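Local coordinates for PFC0360w protein (Plasmodium falciparum, PDB 3NI8) that probably activates the ATPase of the chaperone Hsp90, at residues M19-T24 with R135-W140; T39-L44 with A53-K58; T45-G50 with H146-I151; R90-C95 with N120-N125; T101-S106 with K113-H118. All coordinates share one frame; numbering follows the deposited sequence.

Contact 1 (M19-T24 with R135-W140); sequences MSFEIT and RCKNGW
Phe21 and Ile23 reach from strand 21-27 to the helix segment 135-140, and the bonding between them is entirely apolar and aromatic. Phe21 does most of the work. Its CG sits between the backbone N and the carbonyl carbon (chi1 66°), and the ring projects end-on into the helix surface. Lys137 CB lies over one face in a CH-pi contact, 4.0 Å from the Phe21 ring centroid. From there the extended lysine chain slides back past the phenylalanine toward the strand, bringing Lys137 NZ within 4.1 Å of Phe21 CB.

Two groups meet the rim of the same ring in its plane. Cys136 CB is 3.8 Å from Phe21 CE2, and Trp140 CD1 is 3.6 Å from Phe21 CZ. The phenylalanine and the indole touch rim to rim with planes at 63°, so neither covers the face of the other and this is not a stack.

Aliphatic packing adds one more point, where the end of Ile23, its CD1, rests 3.6 Å from Trp140 CB. The polar edge of the indole is used elsewhere, since Trp140 NE1 hydrogen-bonds to His118 ND1 on strand 111-119.

Strand and helix segments run nearly parallel, 10° apart, with axes 10.2 Å from each other. Helix 132-150 thus packs on one face of the sheet, here running along its edge strand 21-27, and strand 111-119 is hydrogen-bonded alongside that strand.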
# COMPACT_ATOMS: atom_id res chain seq x y z
N MET A 19 11.78 -6.43 -10.75
CA MET A 19 10.91 -5.24 -10.81
C MET A 19 9.53 -5.49 -10.18
O MET A 19 8.74 -4.58 -10.00
CB MET A 19 10.79 -4.69 -12.25
CG MET A 19 12.10 -4.15 -12.85
SD MET A 19 11.84 -3.46 -14.53
CE MET A 19 13.38 -2.57 -14.85
N SER A 20 9.24 -6.73 -9.83
CA SER A 20 8.04 -7.00 -9.09
C SER A 20 8.27 -7.83 -7.83
O SER A 20 9.28 -8.53 -7.70
CB SER A 20 7.04 -7.72 -9.99
OG SER A 20 7.70 -8.79 -10.62
N PHE A 21 7.31 -7.74 -6.90
CA PHE A 21 7.18 -8.71 -5.82
C PHE A 21 5.73 -8.85 -5.37
O PHE A 21 4.90 -7.94 -5.55
CB PHE A 21 8.09 -8.39 -4.63
CG PHE A 21 7.74 -7.11 -3.92
CD1 PHE A 21 6.72 -7.08 -2.98
CD2 PHE A 21 8.43 -5.94 -4.19
CE1 PHE A 21 6.40 -5.93 -2.34
CE2 PHE A 21 8.11 -4.78 -3.54
CZ PHE A 21 7.09 -4.77 -2.62
N GLU A 22 5.46 -9.99 -4.75
CA GLU A 22 4.14 -10.30 -4.23
C GLU A 22 4.22 -10.62 -2.72
O GLU A 22 5.08 -11.41 -2.27
CB GLU A 22 3.56 -11.48 -5.01
CG GLU A 22 2.06 -11.66 -4.89
CD GLU A 22 1.57 -12.98 -5.52
OE1 GLU A 22 2.06 -14.07 -5.12
OE2 GLU A 22 0.70 -12.91 -6.43
N ILE A 23 3.34 -10.00 -1.94
CA ILE A 23 3.19 -10.35 -0.52
C ILE A 23 1.78 -10.86 -0.26
O ILE A 23 0.79 -10.21 -0.61
CB ILE A 23 3.47 -9.15 0.42
CG1 ILE A 23 4.85 -8.56 0.17
CG2 ILE A 23 3.32 -9.58 1.89
CD1 ILE A 23 4.98 -7.08 0.59
N THR A 24 1.70 -12.02 0.39
CA THR A 24 0.40 -12.63 0.71
C THR A 24 0.32 -12.82 2.21
O THR A 24 1.26 -13.33 2.83
CB THR A 24 0.21 -13.98 -0.05
OG1 THR A 24 0.14 -13.72 -1.47
CG2 THR A 24 -1.06 -14.67 0.38
N ARG A 135 13.65 -1.60 -0.77
CA ARG A 135 13.09 -0.45 -0.06
C ARG A 135 11.56 -0.46 -0.09
O ARG A 135 10.92 -0.23 0.94
CB ARG A 135 13.69 0.85 -0.64
CG ARG A 135 13.09 2.13 -0.10
CD ARG A 135 14.06 3.29 -0.19
NE ARG A 135 14.26 3.75 -1.56
CZ ARG A 135 13.82 4.91 -2.05
NH1 ARG A 135 14.08 5.19 -3.33
NH2 ARG A 135 13.14 5.77 -1.28
N CYS A 136 10.96 -0.74 -1.25
CA CYS A 136 9.51 -0.95 -1.36
C CYS A 136 9.01 -2.13 -0.52
O CYS A 136 7.97 -2.02 0.15
CB CYS A 136 9.10 -1.17 -2.82
SG CYS A 136 9.46 0.19 -3.94
N LYS A 137 9.74 -3.24 -0.56
CA LYS A 137 9.36 -4.47 0.15
C LYS A 137 9.50 -4.35 1.69
O LYS A 137 8.58 -4.74 2.42
CB LYS A 137 10.17 -5.65 -0.40
CG LYS A 137 9.71 -7.00 0.10
CD LYS A 137 10.44 -8.12 -0.60
CE LYS A 137 9.65 -9.42 -0.47
NZ LYS A 137 9.92 -10.42 -1.58
N ASN A 138 10.63 -3.83 2.19
CA ASN A 138 10.78 -3.52 3.61
C ASN A 138 9.72 -2.51 4.08
O ASN A 138 9.18 -2.66 5.17
CB ASN A 138 12.18 -2.99 3.96
CG ASN A 138 13.29 -4.03 3.75
OD1 ASN A 138 13.03 -5.21 3.52
ND2 ASN A 138 14.53 -3.57 3.83
N GLY A 139 9.42 -1.50 3.27
CA GLY A 139 8.30 -0.58 3.55
C GLY A 139 6.97 -1.27 3.85
O GLY A 139 6.24 -0.89 4.77
N TRP A 140 6.63 -2.29 3.06
CA TRP A 140 5.38 -3.01 3.28
C TRP A 140 5.47 -3.97 4.47
O TRP A 140 4.61 -3.93 5.34
CB TRP A 140 4.92 -3.76 2.03
CG TRP A 140 4.55 -2.88 0.85
CD1 TRP A 140 5.22 -2.79 -0.33
CD2 TRP A 140 3.42 -2.00 0.74
NE1 TRP A 140 4.58 -1.90 -1.18
CE2 TRP A 140 3.47 -1.41 -0.56
CE3 TRP A 140 2.36 -1.67 1.59
CZ2 TRP A 140 2.51 -0.50 -1.01
CZ3 TRP A 140 1.40 -0.76 1.15
CH2 TRP A 140 1.48 -0.19 -0.16

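Contact 2 (T39-L44 with A53-K58); sequences TDAYTL and AEVDLK
Asp40 OD1 takes two backbone N-H groups at the head of the helix whose Ala41 and Leu44 press onto Ala53 and Val55. Tyr42 N meets it at 2.8 Å, nearly along the C-O axis but with a bent N-H...O angle of 134°; Thr43 N adds a weak, straighter bond at 3.4 Å. This is an N-cap, and the other carboxylate oxygen, Asp40 OD2, is held by Asn36.

The face of this first turn that meets segment 53-58 is apolar. Ala41 CB sits 4.1 Å from Val55 CB, and it also lies 3.6 Å from Ala53 O. Leu44 uses two parts of its side chain: CB abuts Ala53 CB at 3.5 Å, while the leucine side chain crosses Val55 at about a right angle, its CD1 3.4 Å from Val55 CG2.

Val55 divides its branches between neighbours. CG1, anti to the backbone N (chi1 162°), comes up to the carbonyl oxygen of Thr39, and CG2 turns to the leucine. Further along, Leu57, at the centre of an inverse gamma turn, lays CD1 against Thr39 CB at 3.5 Å. Thr39 OG1 is hydrogen-bonded to Phe35 O.

The chemistry is therefore divided: hydrogen bonds to Asp40, just before it, cap the start of helix 41-47, whereas its hold on segment 53-58 comes from closely packed aliphatic groups.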
# COMPACT_ATOMS: atom_id res chain seq x y z
N THR A 39 -7.25 2.97 2.33
CA THR A 39 -7.89 4.06 1.60
C THR A 39 -8.41 5.21 2.48
O THR A 39 -9.01 6.17 1.97
CB THR A 39 -9.09 3.53 0.80
OG1 THR A 39 -10.01 2.89 1.69
CG2 THR A 39 -8.66 2.53 -0.27
N ASP A 40 -8.20 5.11 3.78
CA ASP A 40 -8.74 6.07 4.73
C ASP A 40 -7.59 6.85 5.37
O ASP A 40 -6.72 6.27 6.06
CB ASP A 40 -9.56 5.33 5.77
CG ASP A 40 -10.13 6.23 6.84
OD1 ASP A 40 -9.48 7.23 7.25
OD2 ASP A 40 -11.24 5.90 7.31
N ALA A 41 -7.61 8.16 5.15
CA ALA A 41 -6.53 9.04 5.60
C ALA A 41 -6.22 8.89 7.09
O ALA A 41 -5.03 8.87 7.48
CB ALA A 41 -6.84 10.49 5.25
N TYR A 42 -7.25 8.76 7.92
CA TYR A 42 -7.03 8.69 9.36
C TYR A 42 -6.45 7.34 9.81
O TYR A 42 -5.66 7.29 10.75
CB TYR A 42 -8.28 9.13 10.13
CG TYR A 42 -8.76 10.51 9.68
CD1 TYR A 42 -7.85 11.48 9.28
CD2 TYR A 42 -10.10 10.83 9.67
CE1 TYR A 42 -8.28 12.73 8.85
CE2 TYR A 42 -10.54 12.07 9.26
CZ TYR A 42 -9.63 13.01 8.85
OH TYR A 42 -10.08 14.25 8.44
N THR A 43 -6.81 6.25 9.12
CA THR A 43 -6.17 4.95 9.38
C THR A 43 -4.75 4.94 8.82
O THR A 43 -3.80 4.51 9.52
CB THR A 43 -7.01 3.77 8.86
OG1 THR A 43 -8.31 3.86 9.44
CG2 THR A 43 -6.42 2.46 9.31
N LEU A 44 -4.58 5.44 7.60
CA LEU A 44 -3.25 5.54 6.99
C LEU A 44 -2.24 6.30 7.87
O LEU A 44 -1.09 5.87 8.02
CB LEU A 44 -3.32 6.14 5.59
CG LEU A 44 -3.88 5.22 4.49
CD1 LEU A 44 -4.34 6.07 3.33
CD2 LEU A 44 -2.88 4.15 4.05
N ALA A 53 -1.16 11.34 6.27
CA ALA A 53 -1.55 10.76 4.99
C ALA A 53 -2.65 11.63 4.43
O ALA A 53 -3.54 12.03 5.17
CB ALA A 53 -2.07 9.38 5.20
N GLU A 54 -2.57 11.97 3.15
CA GLU A 54 -3.64 12.68 2.45
C GLU A 54 -4.23 11.78 1.36
O GLU A 54 -3.49 11.08 0.64
CB GLU A 54 -3.14 14.02 1.87
CG GLU A 54 -2.80 15.11 2.92
CD GLU A 54 -2.12 16.37 2.33
OE1 GLU A 54 -1.60 16.34 1.19
OE2 GLU A 54 -2.11 17.40 3.03
N VAL A 55 -5.55 11.79 1.26
CA VAL A 55 -6.29 10.84 0.43
C VAL A 55 -7.48 11.53 -0.21
O VAL A 55 -8.37 12.04 0.48
CB VAL A 55 -6.82 9.61 1.28
CG1 VAL A 55 -7.93 8.87 0.56
CG2 VAL A 55 -5.70 8.65 1.60
N ASP A 56 -7.48 11.56 -1.54
CA ASP A 56 -8.67 11.94 -2.30
C ASP A 56 -9.16 10.64 -2.94
O ASP A 56 -8.69 10.24 -4.02
CB ASP A 56 -8.33 13.00 -3.34
CG ASP A 56 -9.52 13.42 -4.19
OD1 ASP A 56 -10.70 13.19 -3.80
OD2 ASP A 56 -9.28 13.98 -5.28
N LEU A 57 -10.09 9.97 -2.25
CA LEU A 57 -10.50 8.61 -2.65
C LEU A 57 -11.48 8.56 -3.83
O LEU A 57 -12.71 8.44 -3.66
CB LEU A 57 -11.02 7.82 -1.45
CG LEU A 57 -11.32 6.34 -1.67
CD1 LEU A 57 -10.03 5.61 -1.91
CD2 LEU A 57 -12.11 5.78 -0.45
N LYS A 58 -10.91 8.64 -5.03
CA LYS A 58 -11.68 8.55 -6.28
C LYS A 58 -10.74 8.14 -7.43
O LYS A 58 -9.52 8.29 -7.32
CB LYS A 58 -12.42 9.87 -6.59
CG LYS A 58 -11.54 10.98 -7.18
CD LYS A 58 -12.29 12.30 -7.23
CE LYS A 58 -11.41 13.43 -7.76
NZ LYS A 58 -11.72 13.68 -9.18

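Contact 3 (T45-G50 with H146-I151); sequences TRLSRG and HNIEVI
The end of helix 41-47 comes up to the last turn of helix 132-150, with the CA atoms of Leu47 and Asn147 5.6 Å apart. Helix 41-47 finishes in a Schellman motif, in which Arg49 takes positive phi, Gly50 N bonds to Thr45 O and Arg49 N to Arg46 O. Leu47 O, in this same turn, accepts the amide of Asn147 through ND2 at 3.0 Å. The oxygen lies in the amide plane, although the donor is tilted 34° from the carbonyl plane.

Next to this bond Leu47 CD2 nestles on the helix backbone, 3.4 Å from Ile148 N, and its side chain crosses Ile148 obliquely to touch CG1 at 3.7 Å. Ile151 is flanked by two arginines. The Arg49 chain, bent at chi2 and chi3, brings CD to 3.4 Å from Ile151 CD1, and Arg46 NH2 passes 3.9 Å from Ile151 CG2.

Ile148 also packs on Leu34 and Phe38, so helix 31-39 joins helices 41-47 and 132-150 here, while Leu152 in the tail after the long helix touches Arg46 and Leu47.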
# COMPACT_ATOMS: atom_id res chain seq x y z
N THR A 45 -2.69 7.43 8.42
CA THR A 45 -1.89 8.23 9.36
C THR A 45 -1.48 7.41 10.60
O THR A 45 -0.33 7.48 11.01
CB THR A 45 -2.64 9.51 9.76
OG1 THR A 45 -2.86 10.32 8.60
CG2 THR A 45 -1.84 10.33 10.79
N ARG A 46 -2.40 6.62 11.17
CA ARG A 46 -2.08 5.75 12.29
C ARG A 46 -1.08 4.70 11.85
O ARG A 46 -0.20 4.33 12.61
CB ARG A 46 -3.30 4.99 12.81
CG ARG A 46 -4.39 5.79 13.49
CD ARG A 46 -5.46 4.81 14.00
NE ARG A 46 -5.01 4.02 15.17
CZ ARG A 46 -5.63 2.94 15.66
NH1 ARG A 46 -6.73 2.46 15.09
NH2 ARG A 46 -5.14 2.32 16.73
N LEU A 47 -1.22 4.18 10.63
CA LEU A 47 -0.27 3.19 10.11
C LEU A 47 1.10 3.81 9.82
O LEU A 47 2.10 3.10 9.71
CB LEU A 47 -0.83 2.52 8.85
CG LEU A 47 -1.99 1.53 9.01
CD1 LEU A 47 -2.58 1.18 7.66
CD2 LEU A 47 -1.53 0.30 9.72
N SER A 48 1.11 5.14 9.69
CA SER A 48 2.32 5.95 9.45
C SER A 48 2.84 6.54 10.76
O SER A 48 3.59 7.52 10.77
CB SER A 48 1.99 7.11 8.51
OG SER A 48 1.53 6.65 7.25
N ARG A 49 2.41 5.95 11.88
CA ARG A 49 2.80 6.42 13.20
C ARG A 49 2.72 7.93 13.35
O ARG A 49 3.65 8.55 13.89
CB ARG A 49 4.21 5.94 13.54
CG ARG A 49 4.29 4.44 13.85
CD ARG A 49 3.22 4.06 14.86
NE ARG A 49 3.46 4.61 16.21
CZ ARG A 49 2.50 4.94 17.06
NH1 ARG A 49 2.79 5.41 18.27
NH2 ARG A 49 1.23 4.81 16.70
N GLY A 50 1.62 8.52 12.87
CA GLY A 50 1.43 9.98 12.99
C GLY A 50 1.73 10.94 11.84
O GLY A 50 1.23 12.05 11.87
N HIS A 146 3.03 -4.49 8.95
CA HIS A 146 3.29 -4.77 10.34
C HIS A 146 2.32 -4.04 11.26
O HIS A 146 1.77 -4.64 12.19
CB HIS A 146 4.72 -4.36 10.68
CG HIS A 146 5.14 -4.76 12.05
ND1 HIS A 146 5.10 -3.90 13.13
CD2 HIS A 146 5.60 -5.94 12.53
CE1 HIS A 146 5.53 -4.53 14.21
NE2 HIS A 146 5.83 -5.77 13.87
N ASN A 147 2.08 -2.76 10.98
CA ASN A 147 1.24 -1.95 11.85
C ASN A 147 -0.26 -2.26 11.77
O ASN A 147 -1.00 -1.97 12.71
CB ASN A 147 1.51 -0.46 11.62
CG ASN A 147 2.92 -0.08 11.98
OD1 ASN A 147 3.59 -0.72 12.80
ND2 ASN A 147 3.40 0.98 11.35
N ILE A 148 -0.69 -2.85 10.66
CA ILE A 148 -2.05 -3.39 10.54
C ILE A 148 -2.26 -4.44 11.63
O ILE A 148 -3.27 -4.46 12.32
CB ILE A 148 -2.30 -4.00 9.13
CG1 ILE A 148 -2.46 -2.88 8.10
CG2 ILE A 148 -3.55 -4.92 9.13
CD1 ILE A 148 -2.22 -3.30 6.68
N GLU A 149 -1.27 -5.31 11.80
CA GLU A 149 -1.34 -6.27 12.88
C GLU A 149 -1.22 -5.62 14.29
O GLU A 149 -2.11 -5.78 15.12
CB GLU A 149 -0.30 -7.37 12.69
CG GLU A 149 -0.64 -8.62 13.49
CD GLU A 149 0.54 -9.52 13.73
OE1 GLU A 149 1.63 -9.25 13.19
OE2 GLU A 149 0.37 -10.51 14.47
N VAL A 150 -0.14 -4.88 14.53
CA VAL A 150 0.24 -4.41 15.88
C VAL A 150 -0.42 -3.11 16.37
O VAL A 150 -0.72 -2.99 17.56
CB VAL A 150 1.80 -4.29 16.00
CG1 VAL A 150 2.20 -3.70 17.35
CG2 VAL A 150 2.45 -5.66 15.83
N ILE A 151 -0.62 -2.15 15.47
CA ILE A 151 -1.30 -0.89 15.79
C ILE A 151 -2.83 -1.05 15.68
O ILE A 151 -3.59 -0.68 16.60
CB ILE A 151 -0.86 0.26 14.83
CG1 ILE A 151 0.68 0.39 14.78
CG2 ILE A 151 -1.62 1.56 15.13
CD1 ILE A 151 1.28 1.37 15.75

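Contact 4 (R90-C95 with N120-N125); sequences RDWNEC and NIPASN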
# COMPACT_ATOMS: atom_id res chain seq x y z
N ARG A 90 9.01 9.94 -3.78
CA ARG A 90 9.23 11.19 -4.51
C ARG A 90 10.63 11.32 -5.08
O ARG A 90 10.87 12.19 -5.90
CB ARG A 90 8.84 12.41 -3.68
CG ARG A 90 9.76 12.79 -2.57
CD ARG A 90 9.16 13.98 -1.84
NE ARG A 90 10.09 14.57 -0.89
CZ ARG A 90 10.40 15.86 -0.85
NH1 ARG A 90 9.83 16.73 -1.69
NH2 ARG A 90 11.28 16.30 0.06
N ASP A 91 11.54 10.44 -4.67
CA ASP A 91 12.92 10.52 -5.10
C ASP A 91 13.20 9.69 -6.36
O ASP A 91 14.33 9.70 -6.87
CB ASP A 91 13.86 10.14 -3.97
CG ASP A 91 13.77 8.69 -3.61
OD1 ASP A 91 12.71 8.26 -3.11
OD2 ASP A 91 14.75 7.96 -3.83
N TRP A 92 12.19 8.97 -6.85
CA TRP A 92 12.26 8.32 -8.16
C TRP A 92 12.24 9.37 -9.27
O TRP A 92 11.86 10.53 -9.04
CB TRP A 92 11.07 7.38 -8.35
CG TRP A 92 11.09 6.17 -7.51
CD1 TRP A 92 12.02 5.82 -6.57
CD2 TRP A 92 10.08 5.15 -7.46
NE1 TRP A 92 11.67 4.64 -5.96
CE2 TRP A 92 10.48 4.20 -6.49
CE3 TRP A 92 8.89 4.94 -8.16
CZ2 TRP A 92 9.73 3.05 -6.21
CZ3 TRP A 92 8.13 3.80 -7.86
CH2 TRP A 92 8.56 2.87 -6.91
N ASN A 93 12.62 8.96 -10.48
CA ASN A 93 12.52 9.84 -11.64
C ASN A 93 11.14 10.40 -11.75
O ASN A 93 10.16 9.72 -11.44
CB ASN A 93 12.87 9.08 -12.92
CG ASN A 93 14.34 8.89 -13.09
OD1 ASN A 93 15.11 9.87 -13.11
ND2 ASN A 93 14.77 7.63 -13.20
N GLU A 94 11.06 11.65 -12.21
CA GLU A 94 9.78 12.35 -12.36
C GLU A 94 8.77 11.47 -13.12
O GLU A 94 7.61 11.36 -12.70
CB GLU A 94 10.01 13.73 -13.00
CG GLU A 94 8.82 14.35 -13.79
CD GLU A 94 7.87 15.23 -12.96
OE1 GLU A 94 7.39 14.79 -11.88
OE2 GLU A 94 7.56 16.35 -13.42
N CYS A 95 9.25 10.82 -14.19
CA CYS A 95 8.44 9.94 -15.03
C CYS A 95 8.03 8.61 -14.38
O CYS A 95 6.93 8.10 -14.63
CB CYS A 95 9.17 9.64 -16.36
SG CYS A 95 8.58 10.58 -17.85
N ASN A 120 6.51 -3.00 -11.75
CA ASN A 120 7.01 -1.83 -12.48
C ASN A 120 7.79 -0.91 -11.58
O ASN A 120 7.68 0.32 -11.68
CB ASN A 120 5.86 -1.03 -13.14
CG ASN A 120 5.21 -1.77 -14.32
OD1 ASN A 120 5.64 -2.85 -14.72
ND2 ASN A 120 4.17 -1.16 -14.88
N ILE A 121 8.56 -1.53 -10.68
CA ILE A 121 9.49 -0.84 -9.79
C ILE A 121 10.78 -0.52 -10.56
O ILE A 121 11.43 -1.44 -11.07
CB ILE A 121 9.82 -1.72 -8.52
CG1 ILE A 121 8.55 -2.02 -7.71
CG2 ILE A 121 10.86 -1.06 -7.64
CD1 ILE A 121 8.64 -3.25 -6.83
N PRO A 122 11.16 0.76 -10.64
CA PRO A 122 12.41 1.14 -11.34
C PRO A 122 13.67 0.56 -10.70
O PRO A 122 13.68 0.21 -9.51
CB PRO A 122 12.43 2.68 -11.26
CG PRO A 122 11.45 3.04 -10.15
CD PRO A 122 10.41 1.93 -10.15
N ALA A 123 14.73 0.45 -11.50
CA ALA A 123 16.01 -0.13 -11.07
C ALA A 123 16.73 0.82 -10.14
O ALA A 123 17.54 0.38 -9.30
CB ALA A 123 16.89 -0.44 -12.31
N SER A 124 16.47 2.11 -10.28
CA SER A 124 17.08 3.11 -9.42
C SER A 124 16.27 4.41 -9.39
O SER A 124 15.39 4.64 -10.22
CB SER A 124 18.53 3.37 -9.85
OG SER A 124 18.56 3.92 -11.15
N ASN A 125 16.58 5.25 -8.41
CA ASN A 125 15.93 6.54 -8.29
C ASN A 125 16.58 7.57 -9.22
O ASN A 125 17.47 7.22 -10.00
CB ASN A 125 15.92 6.98 -6.83
CG ASN A 125 17.32 7.33 -6.29
OD1 ASN A 125 18.36 7.16 -6.98
ND2 ASN A 125 17.35 7.82 -5.04
O HOH W 1 17.31 5.99 -12.34
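Asn125 enters the contact at CB, which lies 3.2 Å from Asp91 O and 4.1 Å from Trp92 CD1. A chi1 of 69° tucks CG over the Asn125 main chain and swings the amide to the Asp91 carboxylate. At the tip, ND2 gives Asp91 OD2 a nearly straight bond of 2.9 Å, 169° at the hydrogen. The acceptor lies in the amide plane, and OD2 uses its anti lone pair. Asn125 OD1 accepts from Tyr127 N, and ND2 also hydrogen-bonds to Glu129, so both ends of the amide are held.

Pro122 packs on one face of the Trp92 indole, its CG over the six-membered ring, 3.8 Å from the centroid, in a CH-pi contact. A water between the loops accepts from Asn93 ND2 at 3.1 Å, donates to Asn125 O at 2.6 Å and bonds with Ser124 OG at 2.7 Å.

Asp91 OD2 further carries a salt bridge to Arg135. Two irregular loops are thereby pinned to each other and to helix 132-150, at one end of the helix-grip fold expected of SRPBCC relatives.

Contact 5 (T101-S106 with K113-H118); sequences TVEFIS and KLKLTH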
# COMPACT_ATOMS: atom_id res chain seq x y z
N THR A 101 -1.26 -3.18 -6.66
CA THR A 101 -2.58 -3.78 -6.71
C THR A 101 -2.80 -4.48 -5.38
O THR A 101 -1.91 -5.21 -4.92
CB THR A 101 -2.67 -4.83 -7.84
OG1 THR A 101 -2.36 -4.20 -9.10
CG2 THR A 101 -4.04 -5.46 -7.89
N VAL A 102 -3.94 -4.27 -4.75
CA VAL A 102 -4.19 -4.90 -3.46
C VAL A 102 -5.54 -5.59 -3.54
O VAL A 102 -6.55 -4.95 -3.85
CB VAL A 102 -4.16 -3.90 -2.26
CG1 VAL A 102 -3.96 -4.66 -0.90
CG2 VAL A 102 -3.07 -2.82 -2.42
N GLU A 103 -5.53 -6.89 -3.29
CA GLU A 103 -6.75 -7.67 -3.27
C GLU A 103 -7.07 -8.09 -1.84
O GLU A 103 -6.17 -8.48 -1.06
CB GLU A 103 -6.61 -8.90 -4.18
CG GLU A 103 -6.47 -8.58 -5.66
CD GLU A 103 -5.95 -9.77 -6.47
OE1 GLU A 103 -4.74 -9.76 -6.80
OE2 GLU A 103 -6.74 -10.72 -6.74
N PHE A 104 -8.36 -7.99 -1.51
CA PHE A 104 -8.92 -8.41 -0.24
C PHE A 104 -9.94 -9.48 -0.51
O PHE A 104 -11.10 -9.19 -0.85
CB PHE A 104 -9.59 -7.22 0.42
CG PHE A 104 -8.74 -5.98 0.43
CD1 PHE A 104 -7.74 -5.82 1.37
CD2 PHE A 104 -8.92 -4.99 -0.53
CE1 PHE A 104 -6.97 -4.70 1.39
CE2 PHE A 104 -8.15 -3.88 -0.53
CZ PHE A 104 -7.16 -3.72 0.44
N ILE A 105 -9.52 -10.73 -0.35
CA ILE A 105 -10.33 -11.88 -0.75
C ILE A 105 -10.93 -12.57 0.47
O ILE A 105 -10.21 -12.98 1.38
CB ILE A 105 -9.44 -12.90 -1.53
CG1 ILE A 105 -8.84 -12.26 -2.81
CG2 ILE A 105 -10.21 -14.22 -1.82
CD1 ILE A 105 -7.44 -12.81 -3.17
N SER A 106 -12.25 -12.71 0.49
CA SER A 106 -12.94 -13.37 1.61
C SER A 106 -12.74 -14.89 1.62
O SER A 106 -13.32 -15.62 0.81
CB SER A 106 -14.43 -13.05 1.58
OG SER A 106 -15.08 -13.58 2.72
N LYS A 113 -8.04 -12.78 2.88
CA LYS A 113 -6.73 -13.02 2.29
C LYS A 113 -6.25 -11.75 1.61
O LYS A 113 -6.83 -11.31 0.62
CB LYS A 113 -6.80 -14.17 1.31
CG LYS A 113 -5.47 -14.79 0.99
CD LYS A 113 -5.66 -15.97 0.06
CE LYS A 113 -4.36 -16.31 -0.63
NZ LYS A 113 -3.73 -15.07 -1.21
N LEU A 114 -5.21 -11.16 2.17
CA LEU A 114 -4.58 -9.97 1.61
C LEU A 114 -3.44 -10.35 0.65
O LEU A 114 -2.47 -10.99 1.04
CB LEU A 114 -4.09 -9.05 2.74
CG LEU A 114 -3.41 -7.70 2.47
CD1 LEU A 114 -4.21 -6.90 1.49
CD2 LEU A 114 -3.25 -6.91 3.78
N LYS A 115 -3.58 -9.94 -0.60
CA LYS A 115 -2.57 -10.19 -1.61
C LYS A 115 -2.14 -8.87 -2.22
O LYS A 115 -2.89 -8.23 -2.97
CB LYS A 115 -3.12 -11.17 -2.67
CG LYS A 115 -2.22 -11.39 -3.87
CD LYS A 115 -2.72 -12.58 -4.73
CE LYS A 115 -2.53 -12.31 -6.24
NZ LYS A 115 -2.82 -13.49 -7.11
N LEU A 116 -0.93 -8.44 -1.86
CA LEU A 116 -0.36 -7.23 -2.44
C LEU A 116 0.66 -7.53 -3.56
O LEU A 116 1.65 -8.25 -3.35
CB LEU A 116 0.23 -6.33 -1.35
CG LEU A 116 0.64 -4.91 -1.78
CD1 LEU A 116 0.62 -4.00 -0.59
CD2 LEU A 116 2.02 -4.86 -2.45
N THR A 117 0.41 -6.95 -4.75
CA THR A 117 1.34 -7.04 -5.88
C THR A 117 1.94 -5.68 -6.22
O THR A 117 1.22 -4.71 -6.50
CB THR A 117 0.67 -7.61 -7.18
OG1 THR A 117 -0.16 -8.73 -6.85
CG2 THR A 117 1.73 -8.08 -8.15
N HIS A 118 3.27 -5.62 -6.24
CA HIS A 118 3.97 -4.38 -6.55
C HIS A 118 4.80 -4.63 -7.82
O HIS A 118 5.77 -5.40 -7.78
CB HIS A 118 4.85 -3.98 -5.36
CG HIS A 118 5.16 -2.52 -5.28
ND1 HIS A 118 5.40 -1.88 -4.08
CD2 HIS A 118 5.25 -1.56 -6.24
CE1 HIS A 118 5.63 -0.60 -4.30
NE2 HIS A 118 5.55 -0.38 -5.60
O HOH W 2 0.31 -4.32 -9.62
O HOH W 3 -2.47 -8.32 -5.75
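Six backbone hydrogen bonds join Thr101, Glu103 and Ile105 to Thr117, Lys115 and Lys113 in the antiparallel ladder of a beta hairpin, each hydrogen-bonded pair exchanging two. Five run from 2.9 to 3.0 Å; the bond from Lys113 N to Ile105 O is shorter, 2.6 Å. The strand directions make 168°, nearly antiparallel. Val102 with Leu116 and Phe104 with Leu114 are the non-hydrogen-bonded pairs between them, and here CA-H groups approach carbonyls, as Leu114 CA does Glu103 O at 3.4 Å.

Apolar contacts gather on the face of Val102, Phe104, Leu114 and Leu116. Leu114 CD1 is the meeting point, 3.3 Å from Val102 CG1 and 3.5 Å from Phe104 CE1; with CG anti to the backbone N (chi1 -179°), this leucine lies beside the phenylalanine, pointing the same way. Helices 31-39 and 132-150 cover this side.

The other face is mostly polar, with Ile105 beside Lys113 the exception. Glu103 and Lys115 run side by side, but Glu103 OE1 stays 4.2 Å from Lys115 NZ, beyond a salt bridge, and comes closer to the aliphatic Lys115 CE. One water lies among Glu103 OE1, Lys115 O and Thr117 OG1, and a second links Thr101 OG1 with Thr117 O.

Chemically the hairpin is two-sided: its greasy face is buried under helices, its mostly polar face is bridged by water, and the backbones of the hydrogen-bonded pairs bond to each other, those in between to the flanking strands.

Contacts 1 and 5 lie closest, centres 12 Å apart, and share one edge of the seven-stranded antiparallel sheet, where strand 21-27 bonds to strand 111-119. Contact 2 reaches the opposite edge of that sheet, about 21 Å from contact 1, centre to centre. Helix 132-150 serves contacts 1 and 3 at different turns, and helix 41-47 serves contacts 2 and 3. Contact 4 holds the loops at one end, its centre about 25 Å from that of contact 3. Along the chain, contacts 2, 4 and 5 nest inside the loop closed by contact 1, while contact 3 crosses contacts 1 and 2. Contact 1 thus brings the first strand and the last helix together in one compact domain.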